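Local coordinates for protein putative aminooxidase (Propionibacterium acnes, PDB 2B9W) that binds flavin-adenine dinucleotide and probably isomerises double bonds of polyunsaturated fatty acids, within the flavin-containing amine oxidoreductase family, at residues Gly15-Ala20 / Asp409-Tyr414; Asp40-Lys45 / His218-Asn223; Arg222-Thr227 / Ile238-Trp243. One frame throughout, in Å; residues are numbered along the deposited sequence.

How the contacts relate
FAD is touched in all three contacts, in contact 3 through I226. Contact 1 pairs the start of helix 16-27 with helix 408-422 at the FAD pyrophosphate; its segments lie 389 residues apart, and the chain between them contains both other contacts. Contact 2, centred about 14 Å away, brings the loop after strand 33-36 against the loop leading into strand 226-230, and touches contact 1 where P16 meets G43. Contact 3 follows directly, sharing R222 and N223, and joins the open end of the hairpin 226-230/236-240; its centre lies about 13 Å from that of contact 2 and about 23 Å from that of contact 1. Distant parts of the sequence thus build one FAD-binding region.

Contact 1 (Gly15-Ala20 / Asp409-Tyr414); sequences GPAGLA and DEVCHY. With FAD (flavin-adenine dinucleotide), chain E.
V411 meets A17 and P16 where helix 408-422 packs against the first turn of helix 16-27, and its side chain can be followed from one helix to the other and to the cofactor. Its CB lies 3.8 Å from the CB of A17. CG1, placed anti to the carbonyl carbon (chi1 -54°), reaches toward the FAD phosphate oxygen O2P. CG2 does most of the bridging: it sits 3.7 Å from A17 CB, touches P16 CB more loosely, and comes 3.6 Å from FAD O5'. One methyl therefore packs on two residues of the facing helix and on the phosphate ester.

One residue further on, C412 turns its sulfur along the same interface. SG lies 3.6 Å from P16 CB and reaches A20 CB as well, while the A20 methyl also rests over C412 CA. The segment axes approach to 8.0 Å at a shallow crossing of -28°, with CA atoms of A17 and C412 5.0 Å apart; the small side chains of A17, A20 and C412 are consistent with this. T69, I70 and I73 of helix 68-77 also pack on C412.

No hydrogen bond joins the two segments, though A17 O bonds to S415 OG just beyond. A17 N donates to FAD O1P over 2.8 Å at 162°, near the N-terminus of a helix whose N-cap is G15, consistent with the GxGxxG motif of Rossmann-type dinucleotide folds. The chemistry implies that apolar packing probably governs the spacing, while a backbone amide, probably helped by the helix dipole, would help balance the phosphate's negative charge.

Contact 2 (Asp40-Lys45 / His218-Asn223); sequences DHVGGK and HPAERN. With NA (sodium ion), chain B; FAD (flavin-adenine dinucleotide), chain E.
R222 reaches across to the backbone of D40 where two loops of the Rossmann-type FAD-binding fold run side by side, one following strand 33-36 and the other leading into strand 226-230. The one hydrogen bond between 40-45 and 218-223 goes from R222 NH1 to D40 O, 2.9 Å long and 164° at the hydrogen; next to it, N223 and T39 are bonded through their backbones. The carbonyl oxygen of D40 lies almost exactly in the guanidinium plane, at its edge. An extended chain from CG to NE carries the group there. Beside this bond, N223 OD1 makes a van der Waals contact with D40 CA at 3.4 Å.

Apolar and face contacts come from V42. Its CG1 lies over one guanidinium face, toward the rim and 3.9 Å from R222 NE, and also packs on the methyl of A220.

Metal and cofactor contacts belong to residues 40-45. A sodium ion is modelled between the D40 carboxylate and H41 ND1, with a short contact to D40 OD1 that makes its geometry doubtful. At the far end K45 N donates to FAD O1A. K45 NZ, paired with E401 in a salt bridge, is brought by a bend at chi4 (67°) to hydrogen-bond FAD O2A at 2.6 Å.

Contact 3 (Arg222-Thr227 / Ile238-Trp243); sequences RNVDIT and IHTTDW
The carbonyl oxygen of H239 takes two donors from T227: its backbone N at 2.7 Å and, weakly, its OG1 at 3.1 Å. The side-chain donor is placed by a chi1 of 54°, with OG1 between the backbone N and the carbonyl carbon. On the other side of the antiparallel, non-hydrogen-bonded pair I226-T240, T241 N donates to D225 O over 3.1 Å. That oxygen also receives a CA-H...O contact from T240.

Beyond the paired strands a water accepts from D225 N at 2.9 Å, is hydrogen-bonded to T241 OG1 at 2.7 Å and donates weakly to N223 O, and thereby links N223 and D225 to T241 past the last bridge. T240 OG1 accepts from D242 N, forming an ST turn, and T240 N is satisfied by W243 O.

V224 CG1 meets T240 CG2 at 3.8 Å and touches W243 CZ2. I226 CG2 packs on I238 CG2.

The hairpin's I226 and I238 rest on L36 of strand 33-36, and reach I12 and A10 of strand 9-12 respectively; I226 also touches FAD. The antiparallel sheet of 226-230, 236-240 and 244-247 thus packs against the parallel sheet of the dinucleotide-binding fold.

Contact 1 (Gly15-Ala20 / Asp409-Tyr414)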
loop_
_atom_site.group_PDB
_atom_site.type_symbol
_atom_site.label_atom_id
_atom_site.label_comp_id
_atom_site.label_asym_id
_atom_site.label_seq_id
_atom_site.Cartn_x
_atom_site.Cartn_y
_atom_site.Cartn_z
ATOM N N GLY A 15 -8.709 0.764 -8.744
ATOM C CA GLY A 15 -8.307 0.983 -7.367
ATOM C C GLY A 15 -8.289 2.453 -7.039
ATOM O O GLY A 15 -8.681 3.303 -7.856
ATOM N N PRO A 16 -7.832 2.793 -5.829
ATOM C CA PRO A 16 -7.688 4.172 -5.477
ATOM C C PRO A 16 -6.896 4.976 -6.538
ATOM O O PRO A 16 -7.235 6.122 -6.812
ATOM C CB PRO A 16 -6.902 4.102 -4.159
ATOM C CG PRO A 16 -7.364 2.826 -3.552
ATOM C CD PRO A 16 -7.408 1.898 -4.736
ATOM N N ALA A 17 -5.844 4.398 -7.114
ATOM C CA ALA A 17 -4.976 5.185 -8.024
ATOM C C ALA A 17 -5.722 5.560 -9.326
ATOM O O ALA A 17 -5.644 6.692 -9.788
ATOM C CB ALA A 17 -3.642 4.399 -8.299
ATOM N N GLY A 18 -6.482 4.623 -9.889
ATOM C CA GLY A 18 -7.218 4.877 -11.141
ATOM C C GLY A 18 -8.460 5.733 -10.918
ATOM O O GLY A 18 -8.772 6.619 -11.712
ATOM N N LEU A 19 -9.172 5.481 -9.822
ATOM C CA LEU A 19 -10.299 6.335 -9.459
ATOM C C LEU A 19 -9.826 7.764 -9.244
ATOM O O LEU A 19 -10.482 8.728 -9.688
ATOM C CB LEU A 19 -11.026 5.772 -8.237
ATOM C CG LEU A 19 -11.688 4.393 -8.403
ATOM C CD1 LEU A 19 -12.242 3.859 -7.041
ATOM C CD2 LEU A 19 -12.757 4.473 -9.482
ATOM N N ALA A 20 -8.671 7.921 -8.586
ATOM C CA ALA A 20 -8.131 9.257 -8.321
ATOM C C ALA A 20 -7.697 9.936 -9.633
ATOM O O ALA A 20 -7.925 11.130 -9.823
ATOM C CB ALA A 20 -6.963 9.212 -7.293
ATOM N N ASP A 409 -3.170 6.816 0.254
ATOM C CA ASP A 409 -2.990 8.253 0.140
ATOM C C ASP A 409 -1.858 8.552 -0.867
ATOM O O ASP A 409 -1.993 9.422 -1.731
ATOM C CB ASP A 409 -2.671 8.922 1.482
ATOM C CG ASP A 409 -2.641 10.468 1.378
ATOM O OD1 ASP A 409 -3.686 11.092 1.168
ATOM O OD2 ASP A 409 -1.571 11.046 1.534
ATOM N N GLU A 410 -0.739 7.857 -0.723
ATOM C CA GLU A 410 0.395 8.053 -1.647
ATOM C C GLU A 410 -0.003 7.860 -3.120
ATOM O O GLU A 410 0.372 8.695 -3.947
ATOM C CB GLU A 410 1.575 7.144 -1.306
ATOM C CG GLU A 410 2.302 7.510 -0.004
ATOM C CD GLU A 410 2.918 8.908 -0.019
ATOM O OE1 GLU A 410 3.781 9.173 -0.865
ATOM O OE2 GLU A 410 2.578 9.729 0.861
ATOM N N VAL A 411 -0.755 6.797 -3.445
ATOM C CA VAL A 411 -1.115 6.572 -4.864
ATOM C C VAL A 411 -2.101 7.589 -5.373
ATOM O O VAL A 411 -1.990 8.025 -6.520
ATOM C CB VAL A 411 -1.559 5.116 -5.216
ATOM C CG1 VAL A 411 -0.504 4.081 -4.763
ATOM C CG2 VAL A 411 -2.959 4.794 -4.659
ATOM N N CYS A 412 -3.034 8.026 -4.530
ATOM C CA CYS A 412 -4.011 9.022 -4.944
ATOM C C CYS A 412 -3.326 10.396 -5.155
ATOM O O CYS A 412 -3.637 11.127 -6.124
ATOM C CB CYS A 412 -5.136 9.135 -3.908
ATOM S SG CYS A 412 -6.210 7.677 -3.915
ATOM N N HIS A 413 -2.412 10.725 -4.246
ATOM C CA HIS A 413 -1.611 11.945 -4.348
ATOM C C HIS A 413 -0.832 11.950 -5.662
ATOM O O HIS A 413 -0.794 12.984 -6.371
ATOM C CB HIS A 413 -0.658 12.027 -3.167
ATOM C CG HIS A 413 -0.013 13.360 -2.982
ATOM N ND1 HIS A 413 0.536 13.748 -1.782
ATOM C CD2 HIS A 413 0.198 14.390 -3.844
ATOM C CE1 HIS A 413 1.048 14.963 -1.904
ATOM N NE2 HIS A 413 0.857 15.378 -3.148
ATOM N N TYR A 414 -0.232 10.800 -5.982
ATOM C CA TYR A 414 0.555 10.633 -7.194
ATOM C C TYR A 414 -0.298 10.847 -8.465
ATOM O O TYR A 414 0.104 11.574 -9.365
ATOM C CB TYR A 414 1.282 9.259 -7.238
ATOM C CG TYR A 414 2.329 9.173 -8.375
ATOM C CD1 TYR A 414 3.673 9.552 -8.160
ATOM C CD2 TYR A 414 1.964 8.713 -9.652
ATOM C CE1 TYR A 414 4.630 9.486 -9.204
ATOM C CE2 TYR A 414 2.880 8.645 -10.696
ATOM C CZ TYR A 414 4.215 9.041 -10.481
ATOM O OH TYR A 414 5.110 8.980 -11.534
HETATM P PA FAD E . -4.850 -1.589 -6.098
HETATM O O1A FAD E . -5.594 -1.179 -4.848
HETATM O O2A FAD E . -4.124 -2.900 -6.047
HETATM O O5B FAD E . -5.902 -1.510 -7.319
HETATM C C5B FAD E . -5.525 -1.882 -8.619
HETATM C C4B FAD E . -6.776 -2.170 -9.411
HETATM O O4B FAD E . -6.389 -2.586 -10.685
HETATM C C3B FAD E . -7.636 -3.280 -8.816
HETATM O O3B FAD E . -8.979 -2.854 -8.832
HETATM C C2B FAD E . -7.366 -4.462 -9.731
HETATM O O2B FAD E . -8.454 -5.345 -9.866
HETATM C C1B FAD E . -7.105 -3.720 -11.041
HETATM N N9A FAD E . -6.361 -4.461 -12.058
HETATM C C8A FAD E . -5.232 -5.244 -11.881
HETATM N N7A FAD E . -4.874 -5.731 -13.092
HETATM C C5A FAD E . -5.736 -5.295 -14.040
HETATM C C6A FAD E . -5.808 -5.506 -15.422
HETATM N N6A FAD E . -5.131 -6.506 -15.999
HETATM N N1A FAD E . -6.831 -4.906 -16.123
HETATM C C2A FAD E . -7.763 -4.105 -15.482
HETATM N N3A FAD E . -7.687 -3.885 -14.107
HETATM C C4A FAD E . -6.687 -4.481 -13.397
HETATM N N1 FAD E . -3.008 1.449 2.657
HETATM C C2 FAD E . -3.104 2.492 3.559
HETATM O O2 FAD E . -3.009 3.669 3.197
HETATM N N3 FAD E . -3.269 2.221 4.890
HETATM C C4 FAD E . -3.384 0.917 5.355
HETATM O O4 FAD E . -3.585 0.722 6.564
HETATM C C4X FAD E . -3.295 -0.146 4.468
HETATM N N5 FAD E . -3.293 -1.451 4.911
HETATM C C5X FAD E . -3.400 -2.483 4.005
HETATM C C6 FAD E . -3.636 -3.782 4.453
HETATM C C7 FAD E . -3.846 -4.798 3.536
HETATM C C7M FAD E . -4.096 -6.229 4.000
HETATM C C8 FAD E . -3.815 -4.511 2.170
HETATM C C8M FAD E . -4.024 -5.588 1.142
HETATM C C9 FAD E . -3.595 -3.196 1.723
HETATM C C9A FAD E . -3.395 -2.175 2.631
HETATM N N10 FAD E . -3.081 -0.885 2.226
HETATM C C10 FAD E . -3.112 0.145 3.118
HETATM C "C1'" FAD E . -2.563 -0.582 0.865
HETATM C "C2'" FAD E . -3.635 0.063 -0.022
HETATM O "O2'" FAD E . -4.828 -0.702 0.022
HETATM C "C3'" FAD E . -3.112 0.127 -1.472
HETATM O "O3'" FAD E . -1.847 0.778 -1.468
HETATM C "C4'" FAD E . -4.057 0.851 -2.420
HETATM O "O4'" FAD E . -5.302 0.171 -2.529
HETATM C "C5'" FAD E . -3.325 0.943 -3.769
HETATM O "O5'" FAD E . -4.202 1.433 -4.753
HETATM P P FAD E . -3.876 1.171 -6.318
HETATM O O1P FAD E . -5.054 1.701 -7.119
HETATM O O2P FAD E . -2.528 1.696 -6.750
HETATM O O3P FAD E . -3.761 -0.427 -6.419
#

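Contact 2 (Asp40-Lys45 / His218-Asn223)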
loop_
_atom_site.group_PDB
_atom_site.type_symbol
_atom_site.label_atom_id
_atom_site.label_comp_id
_atom_site.label_asym_id
_atom_site.label_seq_id
_atom_site.Cartn_x
_atom_site.Cartn_y
_atom_site.Cartn_z
ATOM N N ASP A 40 -15.228 -7.433 -10.767
ATOM C CA ASP A 40 -16.625 -6.994 -10.565
ATOM C C ASP A 40 -16.747 -5.757 -9.709
ATOM O O ASP A 40 -17.855 -5.161 -9.611
ATOM C CB ASP A 40 -17.416 -8.127 -9.835
ATOM C CG ASP A 40 -17.036 -8.244 -8.329
ATOM O OD1 ASP A 40 -15.869 -8.591 -7.957
ATOM O OD2 ASP A 40 -17.899 -7.971 -7.447
ATOM N N HIS A 41 -15.646 -5.374 -9.057
ATOM C CA HIS A 41 -15.710 -4.369 -8.008
ATOM C C HIS A 41 -14.673 -3.238 -8.122
ATOM O O HIS A 41 -13.670 -3.346 -8.830
ATOM C CB HIS A 41 -15.643 -5.058 -6.641
ATOM C CG HIS A 41 -14.395 -5.830 -6.421
ATOM N ND1 HIS A 41 -14.267 -7.163 -6.750
ATOM C CD2 HIS A 41 -13.212 -5.460 -5.864
ATOM C CE1 HIS A 41 -13.031 -7.561 -6.462
ATOM N NE2 HIS A 41 -12.378 -6.549 -5.910
ATOM N N VAL A 42 -14.917 -2.160 -7.398
ATOM C CA VAL A 42 -13.961 -1.071 -7.329
ATOM C C VAL A 42 -13.384 -0.931 -5.891
ATOM O O VAL A 42 -13.992 -1.410 -4.897
ATOM C CB VAL A 42 -14.565 0.259 -7.876
ATOM C CG1 VAL A 42 -15.033 0.059 -9.337
ATOM C CG2 VAL A 42 -15.695 0.783 -6.968
ATOM N N GLY A 43 -12.212 -0.275 -5.828
ATOM C CA GLY A 43 -11.470 -0.006 -4.584
ATOM C C GLY A 43 -10.200 -0.817 -4.419
ATOM O O GLY A 43 -9.385 -0.529 -3.540
ATOM N N GLY A 44 -10.039 -1.830 -5.266
ATOM C CA GLY A 44 -8.826 -2.661 -5.293
ATOM C C GLY A 44 -8.489 -3.255 -3.941
ATOM O O GLY A 44 -9.283 -4.013 -3.385
ATOM N N LYS A 45 -7.327 -2.892 -3.391
ATOM C CA LYS A 45 -6.906 -3.428 -2.094
ATOM C C LYS A 45 -7.564 -2.732 -0.888
ATOM O O LYS A 45 -7.264 -3.077 0.256
ATOM C CB LYS A 45 -5.389 -3.371 -1.939
ATOM C CG LYS A 45 -4.563 -4.381 -2.833
ATOM C CD LYS A 45 -3.087 -4.176 -2.410
ATOM C CE LYS A 45 -2.084 -4.452 -3.441
ATOM N NZ LYS A 45 -2.040 -3.594 -4.565
ATOM N N HIS A 218 -17.690 9.445 -15.515
ATOM C CA HIS A 218 -17.639 8.099 -16.098
ATOM C C HIS A 218 -17.219 7.039 -15.085
ATOM O O HIS A 218 -16.049 6.683 -15.020
ATOM C CB HIS A 218 -16.697 8.059 -17.311
ATOM C CG HIS A 218 -17.018 9.099 -18.342
ATOM N ND1 HIS A 218 -18.115 9.009 -19.168
ATOM C CD2 HIS A 218 -16.412 10.268 -18.646
ATOM C CE1 HIS A 218 -18.178 10.084 -19.932
ATOM N NE2 HIS A 218 -17.149 10.859 -19.641
ATOM N N PRO A 219 -18.182 6.483 -14.310
ATOM C CA PRO A 219 -17.827 5.380 -13.407
ATOM C C PRO A 219 -17.138 4.248 -14.158
ATOM O O PRO A 219 -17.403 4.066 -15.351
ATOM C CB PRO A 219 -19.183 4.915 -12.876
ATOM C CG PRO A 219 -20.042 6.179 -12.886
ATOM C CD PRO A 219 -19.611 6.831 -14.220
ATOM N N ALA A 220 -16.279 3.484 -13.467
ATOM C CA ALA A 220 -15.518 2.387 -14.077
ATOM C C ALA A 220 -16.351 1.347 -14.831
ATOM O O ALA A 220 -17.437 0.951 -14.369
ATOM C CB ALA A 220 -14.653 1.652 -13.003
ATOM N N GLU A 221 -15.815 0.884 -15.966
ATOM C CA GLU A 221 -16.325 -0.301 -16.628
ATOM C C GLU A 221 -15.686 -1.462 -15.947
ATOM O O GLU A 221 -14.465 -1.499 -15.798
ATOM C CB GLU A 221 -15.940 -0.359 -18.110
ATOM C CG GLU A 221 -16.386 0.815 -18.931
ATOM C CD GLU A 221 -16.042 0.633 -20.412
ATOM O OE1 GLU A 221 -15.988 -0.542 -20.885
ATOM O OE2 GLU A 221 -15.821 1.669 -21.091
ATOM N N ARG A 222 -16.503 -2.417 -15.537
ATOM C CA ARG A 222 -16.039 -3.563 -14.763
ATOM C C ARG A 222 -16.027 -4.829 -15.593
ATOM O O ARG A 222 -16.537 -4.836 -16.725
ATOM C CB ARG A 222 -16.944 -3.725 -13.558
ATOM C CG ARG A 222 -17.093 -2.390 -12.821
ATOM C CD ARG A 222 -17.768 -2.605 -11.528
ATOM N NE ARG A 222 -18.297 -1.396 -10.936
ATOM C CZ ARG A 222 -18.832 -1.391 -9.717
ATOM N NH1 ARG A 222 -18.859 -2.508 -9.000
ATOM N NH2 ARG A 222 -19.317 -0.289 -9.217
ATOM N N ASN A 223 -15.453 -5.884 -15.020
ATOM C CA ASN A 223 -15.321 -7.178 -15.692
ATOM C C ASN A 223 -14.704 -7.050 -17.090
ATOM O O ASN A 223 -15.128 -7.730 -18.038
ATOM C CB ASN A 223 -16.695 -7.874 -15.793
ATOM C CG ASN A 223 -17.393 -7.941 -14.465
ATOM O OD1 ASN A 223 -16.937 -8.634 -13.577
ATOM N ND2 ASN A 223 -18.482 -7.200 -14.314
HETATM NA NA NA B . -15.931 -9.254 -6.081
HETATM P PA FAD E . -4.850 -1.589 -6.098
HETATM O O1A FAD E . -5.594 -1.179 -4.848
HETATM O O2A FAD E . -4.124 -2.900 -6.047
HETATM O O5B FAD E . -5.902 -1.510 -7.319
HETATM C C5B FAD E . -5.525 -1.882 -8.619
HETATM C C4B FAD E . -6.776 -2.170 -9.411
HETATM O O4B FAD E . -6.389 -2.586 -10.685
HETATM C C3B FAD E . -7.636 -3.280 -8.816
HETATM O O3B FAD E . -8.979 -2.854 -8.832
HETATM C C2B FAD E . -7.366 -4.462 -9.731
HETATM O O2B FAD E . -8.454 -5.345 -9.866
HETATM C C1B FAD E . -7.105 -3.720 -11.041
HETATM N N9A FAD E . -6.361 -4.461 -12.058
HETATM C C8A FAD E . -5.232 -5.244 -11.881
HETATM N N7A FAD E . -4.874 -5.731 -13.092
HETATM C C5A FAD E . -5.736 -5.295 -14.040
HETATM C C6A FAD E . -5.808 -5.506 -15.422
HETATM N N6A FAD E . -5.131 -6.506 -15.999
HETATM N N1A FAD E . -6.831 -4.906 -16.123
HETATM C C2A FAD E . -7.763 -4.105 -15.482
HETATM N N3A FAD E . -7.687 -3.885 -14.107
HETATM C C4A FAD E . -6.687 -4.481 -13.397
HETATM N N1 FAD E . -3.008 1.449 2.657
HETATM C C2 FAD E . -3.104 2.492 3.559
HETATM O O2 FAD E . -3.009 3.669 3.197
HETATM N N3 FAD E . -3.269 2.221 4.890
HETATM C C4 FAD E . -3.384 0.917 5.355
HETATM O O4 FAD E . -3.585 0.722 6.564
HETATM C C4X FAD E . -3.295 -0.146 4.468
HETATM N N5 FAD E . -3.293 -1.451 4.911
HETATM C C5X FAD E . -3.400 -2.483 4.005
HETATM C C6 FAD E . -3.636 -3.782 4.453
HETATM C C7 FAD E . -3.846 -4.798 3.536
HETATM C C7M FAD E . -4.096 -6.229 4.000
HETATM C C8 FAD E . -3.815 -4.511 2.170
HETATM C C8M FAD E . -4.024 -5.588 1.142
HETATM C C9 FAD E . -3.595 -3.196 1.723
HETATM C C9A FAD E . -3.395 -2.175 2.631
HETATM N N10 FAD E . -3.081 -0.885 2.226
HETATM C C10 FAD E . -3.112 0.145 3.118
HETATM C "C1'" FAD E . -2.563 -0.582 0.865
HETATM C "C2'" FAD E . -3.635 0.063 -0.022
HETATM O "O2'" FAD E . -4.828 -0.702 0.022
HETATM C "C3'" FAD E . -3.112 0.127 -1.472
HETATM O "O3'" FAD E . -1.847 0.778 -1.468
HETATM C "C4'" FAD E . -4.057 0.851 -2.420
HETATM O "O4'" FAD E . -5.302 0.171 -2.529
HETATM C "C5'" FAD E . -3.325 0.943 -3.769
HETATM O "O5'" FAD E . -4.202 1.433 -4.753
HETATM P P FAD E . -3.876 1.171 -6.318
HETATM O O1P FAD E . -5.054 1.701 -7.119
HETATM O O2P FAD E . -2.528 1.696 -6.750
HETATM O O3P FAD E . -3.761 -0.427 -6.419
#

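Contact 3 (Arg222-Thr227 / Ile238-Trp243)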
loop_
_atom_site.group_PDB
_atom_site.type_symbol
_atom_site.label_atom_id
_atom_site.label_comp_id
_atom_site.label_asym_id
_atom_site.label_seq_id
_atom_site.Cartn_x
_atom_site.Cartn_y
_atom_site.Cartn_z
ATOM N N ARG A 222 -16.503 -2.417 -15.537
ATOM C CA ARG A 222 -16.039 -3.563 -14.763
ATOM C C ARG A 222 -16.027 -4.829 -15.593
ATOM O O ARG A 222 -16.537 -4.836 -16.725
ATOM C CB ARG A 222 -16.944 -3.725 -13.558
ATOM C CG ARG A 222 -17.093 -2.390 -12.821
ATOM C CD ARG A 222 -17.768 -2.605 -11.528
ATOM N NE ARG A 222 -18.297 -1.396 -10.936
ATOM C CZ ARG A 222 -18.832 -1.391 -9.717
ATOM N NH1 ARG A 222 -18.859 -2.508 -9.000
ATOM N NH2 ARG A 222 -19.317 -0.289 -9.217
ATOM N N ASN A 223 -15.453 -5.884 -15.020
ATOM C CA ASN A 223 -15.321 -7.178 -15.692
ATOM C C ASN A 223 -14.704 -7.050 -17.090
ATOM O O ASN A 223 -15.128 -7.730 -18.038
ATOM C CB ASN A 223 -16.695 -7.874 -15.793
ATOM C CG ASN A 223 -17.393 -7.941 -14.465
ATOM O OD1 ASN A 223 -16.937 -8.634 -13.577
ATOM N ND2 ASN A 223 -18.482 -7.200 -14.314
ATOM N N VAL A 224 -13.713 -6.174 -17.211
ATOM C CA VAL A 224 -13.039 -5.931 -18.497
ATOM C C VAL A 224 -11.781 -6.760 -18.523
ATOM O O VAL A 224 -10.864 -6.511 -17.753
ATOM C CB VAL A 224 -12.662 -4.472 -18.681
ATOM C CG1 VAL A 224 -11.972 -4.251 -20.043
ATOM C CG2 VAL A 224 -13.892 -3.557 -18.522
ATOM N N ASP A 225 -11.750 -7.746 -19.418
ATOM C CA ASP A 225 -10.618 -8.650 -19.567
ATOM C C ASP A 225 -9.778 -8.141 -20.734
ATOM O O ASP A 225 -10.135 -8.352 -21.893
ATOM C CB ASP A 225 -11.150 -10.060 -19.807
ATOM C CG ASP A 225 -10.045 -11.119 -19.890
ATOM O OD1 ASP A 225 -8.845 -10.774 -19.973
ATOM O OD2 ASP A 225 -10.407 -12.316 -19.841
ATOM N N ILE A 226 -8.694 -7.429 -20.425
ATOM C CA ILE A 226 -7.817 -6.868 -21.451
ATOM C C ILE A 226 -6.841 -7.951 -21.949
ATOM O O ILE A 226 -6.086 -8.527 -21.158
ATOM C CB ILE A 226 -7.063 -5.631 -20.920
ATOM C CG1 ILE A 226 -8.053 -4.520 -20.576
ATOM C CG2 ILE A 226 -6.040 -5.105 -21.938
ATOM C CD1 ILE A 226 -7.454 -3.380 -19.803
ATOM N N THR A 227 -6.911 -8.276 -23.245
ATOM C CA THR A 227 -6.067 -9.343 -23.829
ATOM C C THR A 227 -4.817 -8.763 -24.475
ATOM O O THR A 227 -3.772 -9.396 -24.481
ATOM C CB THR A 227 -6.837 -10.174 -24.867
ATOM O OG1 THR A 227 -7.382 -9.286 -25.837
ATOM C CG2 THR A 227 -7.960 -10.920 -24.197
ATOM N N ILE A 238 -6.787 -1.021 -27.461
ATOM C CA ILE A 238 -7.032 -1.947 -26.387
ATOM C C ILE A 238 -7.967 -3.028 -26.875
ATOM O O ILE A 238 -9.061 -2.747 -27.346
ATOM C CB ILE A 238 -7.622 -1.228 -25.131
ATOM C CG1 ILE A 238 -6.580 -0.267 -24.546
ATOM C CG2 ILE A 238 -8.046 -2.269 -24.089
ATOM C CD1 ILE A 238 -7.126 0.801 -23.633
ATOM N N HIS A 239 -7.511 -4.263 -26.745
ATOM C CA HIS A 239 -8.280 -5.432 -27.095
ATOM C C HIS A 239 -8.772 -6.098 -25.828
ATOM O O HIS A 239 -7.982 -6.371 -24.907
ATOM C CB HIS A 239 -7.405 -6.413 -27.877
ATOM C CG HIS A 239 -6.995 -5.894 -29.215
ATOM N ND1 HIS A 239 -7.696 -6.181 -30.366
ATOM C CD2 HIS A 239 -5.990 -5.066 -29.583
ATOM C CE1 HIS A 239 -7.125 -5.571 -31.390
ATOM N NE2 HIS A 239 -6.086 -4.893 -30.945
ATOM N N THR A 240 -10.078 -6.349 -25.790
ATOM C CA THR A 240 -10.706 -7.018 -24.661
ATOM C C THR A 240 -11.563 -8.145 -25.212
ATOM O O THR A 240 -11.873 -8.169 -26.401
ATOM C CB THR A 240 -11.595 -6.063 -23.824
ATOM O OG1 THR A 240 -12.876 -5.933 -24.444
ATOM C CG2 THR A 240 -10.960 -4.677 -23.666
ATOM N N THR A 241 -11.971 -9.063 -24.341
ATOM C CA THR A 241 -12.739 -10.207 -24.787
ATOM C C THR A 241 -14.086 -9.820 -25.410
ATOM O O THR A 241 -14.678 -10.635 -26.087
ATOM C CB THR A 241 -12.927 -11.270 -23.658
ATOM O OG1 THR A 241 -13.576 -10.686 -22.534
ATOM C CG2 THR A 241 -11.589 -11.832 -23.217
ATOM N N ASP A 242 -14.563 -8.592 -25.207
ATOM C CA ASP A 242 -15.872 -8.189 -25.738
ATOM C C ASP A 242 -15.827 -7.045 -26.736
ATOM O O ASP A 242 -16.816 -6.823 -27.433
ATOM C CB ASP A 242 -16.834 -7.811 -24.604
ATOM C CG ASP A 242 -17.244 -9.014 -23.746
ATOM O OD1 ASP A 242 -17.375 -10.138 -24.283
ATOM O OD2 ASP A 242 -17.449 -8.828 -22.524
ATOM N N TRP A 243 -14.718 -6.318 -26.802
ATOM C CA TRP A 243 -14.581 -5.210 -27.745
ATOM C C TRP A 243 -13.120 -4.862 -27.954
ATOM O O TRP A 243 -12.235 -5.396 -27.275
ATOM C CB TRP A 243 -15.379 -3.978 -27.279
ATOM C CG TRP A 243 -15.140 -3.504 -25.839
ATOM C CD1 TRP A 243 -15.980 -3.665 -24.773
ATOM C CD2 TRP A 243 -14.004 -2.768 -25.343
ATOM N NE1 TRP A 243 -15.435 -3.098 -23.647
ATOM C CE2 TRP A 243 -14.231 -2.530 -23.970
ATOM C CE3 TRP A 243 -12.818 -2.293 -25.926
ATOM C CZ2 TRP A 243 -13.321 -1.839 -23.174
ATOM C CZ3 TRP A 243 -11.906 -1.612 -25.132
ATOM C CH2 TRP A 243 -12.167 -1.384 -23.774
HETATM O O HOH W 1 -13.983 -8.456 -21.050
#